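Local coordinates for protein trehalose monomycolate exporter MmpL3 (Mycobacterium tuberculosis, PDB 7NVH) that exports trehalose monomycolate, the mycolic acid carrier, and probably does so as an RND-type membrane transporter, at residues V290-F302 with L561-M574. Numbering follows the deposited sequence.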
ATOM      1  N   VAL A 290       9.302   0.120 -17.128  1.00 50.68           N
ATOM      2  CA  VAL A 290       8.054   0.265 -17.870  1.00 50.68           C
ATOM      3  C   VAL A 290       7.142  -0.927 -17.615  1.00 50.68           C
ATOM      4  O   VAL A 290       5.917  -0.803 -17.695  1.00 50.68           O
ATOM      5  CB  VAL A 290       8.310   0.478 -19.373  1.00 50.68           C
ATOM      6  CG1 VAL A 290       9.262   1.639 -19.585  1.00 50.68           C
ATOM      7  CG2 VAL A 290       8.840  -0.783 -20.016  1.00 50.68           C
ATOM      8  N   LEU A 291       7.706  -2.088 -17.275  1.00 51.73           N
ATOM      9  CA  LEU A 291       6.870  -3.220 -16.893  1.00 51.73           C
ATOM     10  C   LEU A 291       6.159  -2.959 -15.575  1.00 51.73           C
ATOM     11  O   LEU A 291       4.979  -3.295 -15.426  1.00 51.73           O
ATOM     12  CB  LEU A 291       7.710  -4.486 -16.801  1.00 51.73           C
ATOM     13  CG  LEU A 291       7.765  -5.302 -18.085  1.00 51.73           C
ATOM     14  CD1 LEU A 291       8.575  -6.535 -17.834  1.00 51.73           C
ATOM     15  CD2 LEU A 291       6.370  -5.664 -18.544  1.00 51.73           C
ATOM     16  N   ILE A 292       6.858  -2.372 -14.603  1.00 51.46           N
ATOM     17  CA  ILE A 292       6.185  -1.986 -13.364  1.00 51.46           C
ATOM     18  C   ILE A 292       5.090  -0.974 -13.653  1.00 51.46           C
ATOM     19  O   ILE A 292       3.983  -1.060 -13.109  1.00 51.46           O
ATOM     20  CB  ILE A 292       7.182  -1.428 -12.337  1.00 51.46           C
ATOM     21  CG1 ILE A 292       7.972  -2.550 -11.693  1.00 51.46           C
ATOM     22  CG2 ILE A 292       6.438  -0.679 -11.257  1.00 51.46           C
ATOM     23  CD1 ILE A 292       8.878  -2.062 -10.601  1.00 51.46           C
ATOM     24  N   VAL A 293       5.387   0.012 -14.500  1.00 51.77           N
ATOM     25  CA  VAL A 293       4.389   1.024 -14.832  1.00 51.77           C
ATOM     26  C   VAL A 293       3.159   0.374 -15.448  1.00 51.77           C
ATOM     27  O   VAL A 293       2.022   0.702 -15.091  1.00 51.77           O
ATOM     28  CB  VAL A 293       4.998   2.088 -15.761  1.00 51.77           C
ATOM     29  CG1 VAL A 293       3.908   2.957 -16.357  1.00 51.77           C
ATOM     30  CG2 VAL A 293       5.987   2.935 -14.998  1.00 51.77           C
ATOM     31  N   ALA A 294       3.365  -0.569 -16.368  1.00 51.96           N
ATOM     32  CA  ALA A 294       2.241  -1.261 -16.989  1.00 51.96           C
ATOM     33  C   ALA A 294       1.459  -2.079 -15.972  1.00 51.96           C
ATOM     34  O   ALA A 294       0.226  -2.138 -16.029  1.00 51.96           O
ATOM     35  CB  ALA A 294       2.740  -2.154 -18.121  1.00 51.96           C
ATOM     36  N   SER A 295       2.157  -2.734 -15.044  1.00 53.71           N
ATOM     37  CA  SER A 295       1.470  -3.532 -14.034  1.00 53.71           C
ATOM     38  C   SER A 295       0.630  -2.661 -13.111  1.00 53.71           C
ATOM     39  O   SER A 295      -0.496  -3.029 -12.756  1.00 53.71           O
ATOM     40  CB  SER A 295       2.482  -4.344 -13.229  1.00 53.71           C
ATOM     41  OG  SER A 295       3.199  -5.234 -14.065  1.00 53.71           O
ATOM     42  N   ALA A 296       1.154  -1.506 -12.712  1.00 53.93           N
ATOM     43  CA  ALA A 296       0.491  -0.649 -11.741  1.00 53.93           C
ATOM     44  C   ALA A 296      -0.393   0.416 -12.374  1.00 53.93           C
ATOM     45  O   ALA A 296      -1.049   1.162 -11.643  1.00 53.93           O
ATOM     46  CB  ALA A 296       1.529   0.023 -10.838  1.00 53.93           C
ATOM     47  N   ILE A 297      -0.431   0.515 -13.702  1.00 53.73           N
ATOM     48  CA  ILE A 297      -1.281   1.527 -14.318  1.00 53.73           C
ATOM     49  C   ILE A 297      -2.742   1.098 -14.286  1.00 53.73           C
ATOM     50  O   ILE A 297      -3.642   1.946 -14.270  1.00 53.73           O
ATOM     51  CB  ILE A 297      -0.813   1.838 -15.750  1.00 53.73           C
ATOM     52  CG1 ILE A 297      -1.401   3.165 -16.227  1.00 53.73           C
ATOM     53  CG2 ILE A 297      -1.196   0.721 -16.701  1.00 53.73           C
ATOM     54  CD1 ILE A 297      -0.737   3.711 -17.465  1.00 53.73           C
ATOM     55  N   GLY A 298      -3.008  -0.209 -14.255  1.00 55.63           N
ATOM     56  CA  GLY A 298      -4.376  -0.683 -14.176  1.00 55.63           C
ATOM     57  C   GLY A 298      -5.101  -0.237 -12.926  1.00 55.63           C
ATOM     58  O   GLY A 298      -6.334  -0.175 -12.923  1.00 55.63           O
ATOM     59  N   LEU A 299      -4.361   0.085 -11.864  1.00 55.80           N
ATOM     60  CA  LEU A 299      -4.982   0.600 -10.652  1.00 55.80           C
ATOM     61  C   LEU A 299      -5.632   1.958 -10.870  1.00 55.80           C
ATOM     62  O   LEU A 299      -6.426   2.390 -10.029  1.00 55.80           O
ATOM     63  CB  LEU A 299      -3.949   0.698  -9.530  1.00 55.80           C
ATOM     64  CG  LEU A 299      -3.184  -0.581  -9.193  1.00 55.80           C
ATOM     65  CD1 LEU A 299      -2.202  -0.328  -8.063  1.00 55.80           C
ATOM     66  CD2 LEU A 299      -4.140  -1.699  -8.835  1.00 55.80           C
ATOM     67  N   LEU A 300      -5.312   2.642 -11.970  1.00 55.89           N
ATOM     68  CA  LEU A 300      -5.948   3.922 -12.255  1.00 55.89           C
ATOM     69  C   LEU A 300      -7.432   3.779 -12.557  1.00 55.89           C
ATOM     70  O   LEU A 300      -8.168   4.765 -12.456  1.00 55.89           O
ATOM     71  CB  LEU A 300      -5.250   4.606 -13.428  1.00 55.89           C
ATOM     72  CG  LEU A 300      -3.908   5.249 -13.102  1.00 55.89           C
ATOM     73  CD1 LEU A 300      -3.252   5.778 -14.361  1.00 55.89           C
ATOM     74  CD2 LEU A 300      -4.121   6.362 -12.105  1.00 55.89           C
ATOM     75  N   LEU A 301      -7.884   2.584 -12.930  1.00 55.79           N
ATOM     76  CA  LEU A 301      -9.298   2.383 -13.218  1.00 55.79           C
ATOM     77  C   LEU A 301     -10.136   2.302 -11.950  1.00 55.79           C
ATOM     78  O   LEU A 301     -11.335   2.594 -11.985  1.00 55.79           O
ATOM     79  CB  LEU A 301      -9.484   1.116 -14.050  1.00 55.79           C
ATOM     80  CG  LEU A 301      -9.643   1.319 -15.556  1.00 55.79           C
ATOM     81  CD1 LEU A 301      -8.425   2.010 -16.141  1.00 55.79           C
ATOM     82  CD2 LEU A 301      -9.872  -0.013 -16.229  1.00 55.79           C
ATOM     83  N   PHE A 302      -9.532   1.904 -10.836  1.00 57.23           N
ATOM     84  CA  PHE A 302     -10.278   1.767  -9.598  1.00 57.23           C
ATOM     85  C   PHE A 302     -10.657   3.144  -9.056  1.00 57.23           C
ATOM     86  O   PHE A 302      -9.865   4.087  -9.144  1.00 57.23           O
ATOM     87  CB  PHE A 302      -9.455   0.999  -8.570  1.00 57.23           C
ATOM     88  CG  PHE A 302      -9.163  -0.413  -8.972  1.00 57.23           C
ATOM     89  CD1 PHE A 302     -10.061  -1.123  -9.745  1.00 57.23           C
ATOM     90  CD2 PHE A 302      -7.986  -1.026  -8.596  1.00 57.23           C
ATOM     91  CE1 PHE A 302      -9.793  -2.418 -10.121  1.00 57.23           C
ATOM     92  CE2 PHE A 302      -7.716  -2.322  -8.970  1.00 57.23           C
ATOM     93  CZ  PHE A 302      -8.620  -3.017  -9.735  1.00 57.23           C
ATOM     94  N   LEU A 561     -11.483  -6.025 -16.010  1.00 53.60           N
ATOM     95  CA  LEU A 561     -10.751  -5.225 -16.981  1.00 53.60           C
ATOM     96  C   LEU A 561      -9.354  -4.853 -16.509  1.00 53.60           C
ATOM     97  O   LEU A 561      -8.448  -4.718 -17.337  1.00 53.60           O
ATOM     98  CB  LEU A 561     -11.539  -3.954 -17.313  1.00 53.60           C
ATOM     99  CG  LEU A 561     -10.934  -2.981 -18.319  1.00 53.60           C
ATOM    100  CD1 LEU A 561     -10.644  -3.697 -19.623  1.00 53.60           C
ATOM    101  CD2 LEU A 561     -11.888  -1.829 -18.557  1.00 53.60           C
ATOM    102  N   MET A 562      -9.152  -4.708 -15.198  1.00 54.96           N
ATOM    103  CA  MET A 562      -7.811  -4.442 -14.687  1.00 54.96           C
ATOM    104  C   MET A 562      -6.877  -5.610 -14.963  1.00 54.96           C
ATOM    105  O   MET A 562      -5.711  -5.409 -15.313  1.00 54.96           O
ATOM    106  CB  MET A 562      -7.858  -4.147 -13.191  1.00 54.96           C
ATOM    107  CG  MET A 562      -6.654  -3.379 -12.682  1.00 54.96           C
ATOM    108  SD  MET A 562      -5.277  -4.436 -12.203  1.00 54.96           S
ATOM    109  CE  MET A 562      -6.026  -5.398 -10.895  1.00 54.96           C
ATOM    110  N   VAL A 563      -7.369  -6.841 -14.811  1.00 53.26           N
ATOM    111  CA  VAL A 563      -6.542  -8.008 -15.100  1.00 53.26           C
ATOM    112  C   VAL A 563      -6.211  -8.074 -16.584  1.00 53.26           C
ATOM    113  O   VAL A 563      -5.082  -8.400 -16.966  1.00 53.26           O
ATOM    114  CB  VAL A 563      -7.238  -9.290 -14.613  1.00 53.26           C
ATOM    115  CG1 VAL A 563      -6.469 -10.515 -15.068  1.00 53.26           C
ATOM    116  CG2 VAL A 563      -7.363  -9.276 -13.102  1.00 53.26           C
ATOM    117  N   VAL A 564      -7.184  -7.769 -17.443  1.00 51.84           N
ATOM    118  CA  VAL A 564      -6.930  -7.770 -18.881  1.00 51.84           C
ATOM    119  C   VAL A 564      -5.864  -6.744 -19.234  1.00 51.84           C
ATOM    120  O   VAL A 564      -4.949  -7.023 -20.018  1.00 51.84           O
ATOM    121  CB  VAL A 564      -8.234  -7.521 -19.658  1.00 51.84           C
ATOM    122  CG1 VAL A 564      -7.935  -7.262 -21.120  1.00 51.84           C
ATOM    123  CG2 VAL A 564      -9.160  -8.711 -19.517  1.00 51.84           C
ATOM    124  N   ILE A 565      -5.964  -5.541 -18.668  1.00 52.02           N
ATOM    125  CA  ILE A 565      -4.958  -4.514 -18.931  1.00 52.02           C
ATOM    126  C   ILE A 565      -3.595  -4.964 -18.422  1.00 52.02           C
ATOM    127  O   ILE A 565      -2.579  -4.837 -19.115  1.00 52.02           O
ATOM    128  CB  ILE A 565      -5.379  -3.175 -18.303  1.00 52.02           C
ATOM    129  CG1 ILE A 565      -6.551  -2.572 -19.075  1.00 52.02           C
ATOM    130  CG2 ILE A 565      -4.208  -2.213 -18.262  1.00 52.02           C
ATOM    131  CD1 ILE A 565      -7.158  -1.361 -18.408  1.00 52.02           C
ATOM    132  N   LEU A 566      -3.555  -5.512 -17.206  1.00 52.17           N
ATOM    133  CA  LEU A 566      -2.290  -5.916 -16.606  1.00 52.17           C
ATOM    134  C   LEU A 566      -1.626  -7.037 -17.389  1.00 52.17           C
ATOM    135  O   LEU A 566      -0.395  -7.106 -17.446  1.00 52.17           O
ATOM    136  CB  LEU A 566      -2.520  -6.339 -15.156  1.00 52.17           C
ATOM    137  CG  LEU A 566      -1.317  -6.774 -14.324  1.00 52.17           C
ATOM    138  CD1 LEU A 566      -1.418  -6.203 -12.925  1.00 52.17           C
ATOM    139  CD2 LEU A 566      -1.241  -8.284 -14.267  1.00 52.17           C
ATOM    140  N   LEU A 567      -2.412  -7.924 -17.990  1.00 51.80           N
ATOM    141  CA  LEU A 567      -1.838  -8.987 -18.802  1.00 51.80           C
ATOM    142  C   LEU A 567      -1.409  -8.504 -20.177  1.00 51.80           C
ATOM    143  O   LEU A 567      -0.286  -8.798 -20.603  1.00 51.80           O
ATOM    144  CB  LEU A 567      -2.833 -10.138 -18.953  1.00 51.80           C
ATOM    145  CG  LEU A 567      -3.120 -10.936 -17.682  1.00 51.80           C
ATOM    146  CD1 LEU A 567      -4.171 -11.998 -17.945  1.00 51.80           C
ATOM    147  CD2 LEU A 567      -1.847 -11.558 -17.143  1.00 51.80           C
ATOM    148  N   THR A 568      -2.272  -7.774 -20.879  1.00 50.72           N
ATOM    149  CA  THR A 568      -1.969  -7.295 -22.218  1.00 50.72           C
ATOM    150  C   THR A 568      -0.811  -6.310 -22.256  1.00 50.72           C
ATOM    151  O   THR A 568       0.030  -6.410 -23.155  1.00 50.72           O
ATOM    152  CB  THR A 568      -3.209  -6.644 -22.836  1.00 50.72           C
ATOM    153  OG1 THR A 568      -4.273  -7.602 -22.884  1.00 50.72           O
ATOM    154  CG2 THR A 568      -2.916  -6.158 -24.241  1.00 50.72           C
ATOM    155  N   THR A 569      -0.729  -5.374 -21.313  1.00 52.13           N
ATOM    156  CA  THR A 569       0.351  -4.401 -21.329  1.00 52.13           C
ATOM    157  C   THR A 569       1.702  -5.008 -20.990  1.00 52.13           C
ATOM    158  O   THR A 569       2.726  -4.502 -21.463  1.00 52.13           O
ATOM    159  CB  THR A 569       0.058  -3.259 -20.354  1.00 52.13           C
ATOM    160  OG1 THR A 569      -0.226  -3.798 -19.059  1.00 52.13           O
ATOM    161  CG2 THR A 569      -1.132  -2.444 -20.833  1.00 52.13           C
ATOM    162  N   THR A 570       1.737  -6.070 -20.188  1.00 51.97           N
ATOM    163  CA  THR A 570       3.005  -6.716 -19.877  1.00 51.97           C
ATOM    164  C   THR A 570       3.415  -7.741 -20.921  1.00 51.97           C
ATOM    165  O   THR A 570       4.613  -7.904 -21.166  1.00 51.97           O
ATOM    166  CB  THR A 570       2.957  -7.388 -18.504  1.00 51.97           C
ATOM    167  OG1 THR A 570       1.981  -8.437 -18.513  1.00 51.97           O
ATOM    168  CG2 THR A 570       2.625  -6.374 -17.424  1.00 51.97           C
ATOM    169  N   ILE A 571       2.463  -8.429 -21.556  1.00 52.02           N
ATOM    170  CA  ILE A 571       2.831  -9.385 -22.596  1.00 52.02           C
ATOM    171  C   ILE A 571       3.498  -8.674 -23.767  1.00 52.02           C
ATOM    172  O   ILE A 571       4.540  -9.116 -24.267  1.00 52.02           O
ATOM    173  CB  ILE A 571       1.596 -10.187 -23.044  1.00 52.02           C
ATOM    174  CG1 ILE A 571       1.255 -11.249 -22.001  1.00 52.02           C
ATOM    175  CG2 ILE A 571       1.837 -10.828 -24.397  1.00 52.02           C
ATOM    176  CD1 ILE A 571       0.038 -12.071 -22.345  1.00 52.02           C
ATOM    177  N   VAL A 572       2.928  -7.552 -24.207  1.00 51.00           N
ATOM    178  CA  VAL A 572       3.514  -6.812 -25.321  1.00 51.00           C
ATOM    179  C   VAL A 572       4.867  -6.230 -24.929  1.00 51.00           C
ATOM    180  O   VAL A 572       5.824  -6.262 -25.712  1.00 51.00           O
ATOM    181  CB  VAL A 572       2.544  -5.721 -25.803  1.00 51.00           C
ATOM    182  CG1 VAL A 572       3.184  -4.891 -26.896  1.00 51.00           C
ATOM    183  CG2 VAL A 572       1.252  -6.346 -26.293  1.00 51.00           C
ATOM    184  N   LEU A 573       4.970  -5.683 -23.718  1.00 52.14           N
ATOM    185  CA  LEU A 573       6.232  -5.088 -23.291  1.00 52.14           C
ATOM    186  C   LEU A 573       7.329  -6.137 -23.171  1.00 52.14           C
ATOM    187  O   LEU A 573       8.486  -5.873 -23.516  1.00 52.14           O
ATOM    188  CB  LEU A 573       6.046  -4.347 -21.972  1.00 52.14           C
ATOM    189  CG  LEU A 573       5.604  -2.893 -22.129  1.00 52.14           C
ATOM    190  CD1 LEU A 573       5.144  -2.325 -20.802  1.00 52.14           C
ATOM    191  CD2 LEU A 573       6.718  -2.052 -22.727  1.00 52.14           C
ATOM    192  N   MET A 574       6.993  -7.329 -22.683  1.00 53.26           N
ATOM    193  CA  MET A 574       7.965  -8.406 -22.596  1.00 53.26           C
ATOM    194  C   MET A 574       8.264  -9.034 -23.948  1.00 53.26           C
ATOM    195  O   MET A 574       9.323  -9.648 -24.108  1.00 53.26           O
ATOM    196  CB  MET A 574       7.472  -9.457 -21.602  1.00 53.26           C
ATOM    197  CG  MET A 574       7.571  -8.979 -20.164  1.00 53.26           C
ATOM    198  SD  MET A 574       7.397 -10.253 -18.907  1.00 53.26           S
ATOM    199  CE  MET A 574       6.189 -11.308 -19.688  1.00 53.26           C
TER
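M562 lies against the backbone of G298 and the ring of F302 on the side of the interface turned into the protein. Helices 290-297 and 561-574 run antiparallel, their axes 8.2 Å apart at the closest point, at 165°, and the backbones come nearest where S295 faces L566 and where G298, in the short 3-10 segment that follows the first helix, faces M562. With its CG anti to the backbone N (chi1 -159°) and the chain bent beyond it, M562 curls across the end of the ring: CG lies 3.6 Å from F302 CZ, while SD stands obliquely 5.3 Å from the ring centroid in a Met-aromatic contact. Farther along, L566 CD1 rests on the S295 carbonyl, and L291 spreads its two methyls, CD2 over T570 and L573 CB, CD1 3.5 Å from M574 CG. V643 and F635 of helix 624-654 back L291 and L566, respectively, on this buried side. L573 CD1 packs as closely against A294 CB, 3.6 Å away, beside V290, although L573 and V290 are partly exposed.

The packing is looser around L301, whose CD2 meets I565 CD1 tip to tip at 3.7 Å and also touches L561, whereas I297 and I565 barely approach.

No hydrogen bond crosses the interface. T569 OG1 instead bonds I565 O, and S295 OG returns to L291 O at 3.0 Å, from the opposite face of that carbonyl to S295 N. With these two hydroxyls bonded within their own helices, apolar side chains, packed on each other and on backbone carbonyls, join the two segments, one from each MMPL family region, consistent with association through shape and van der Waals contact.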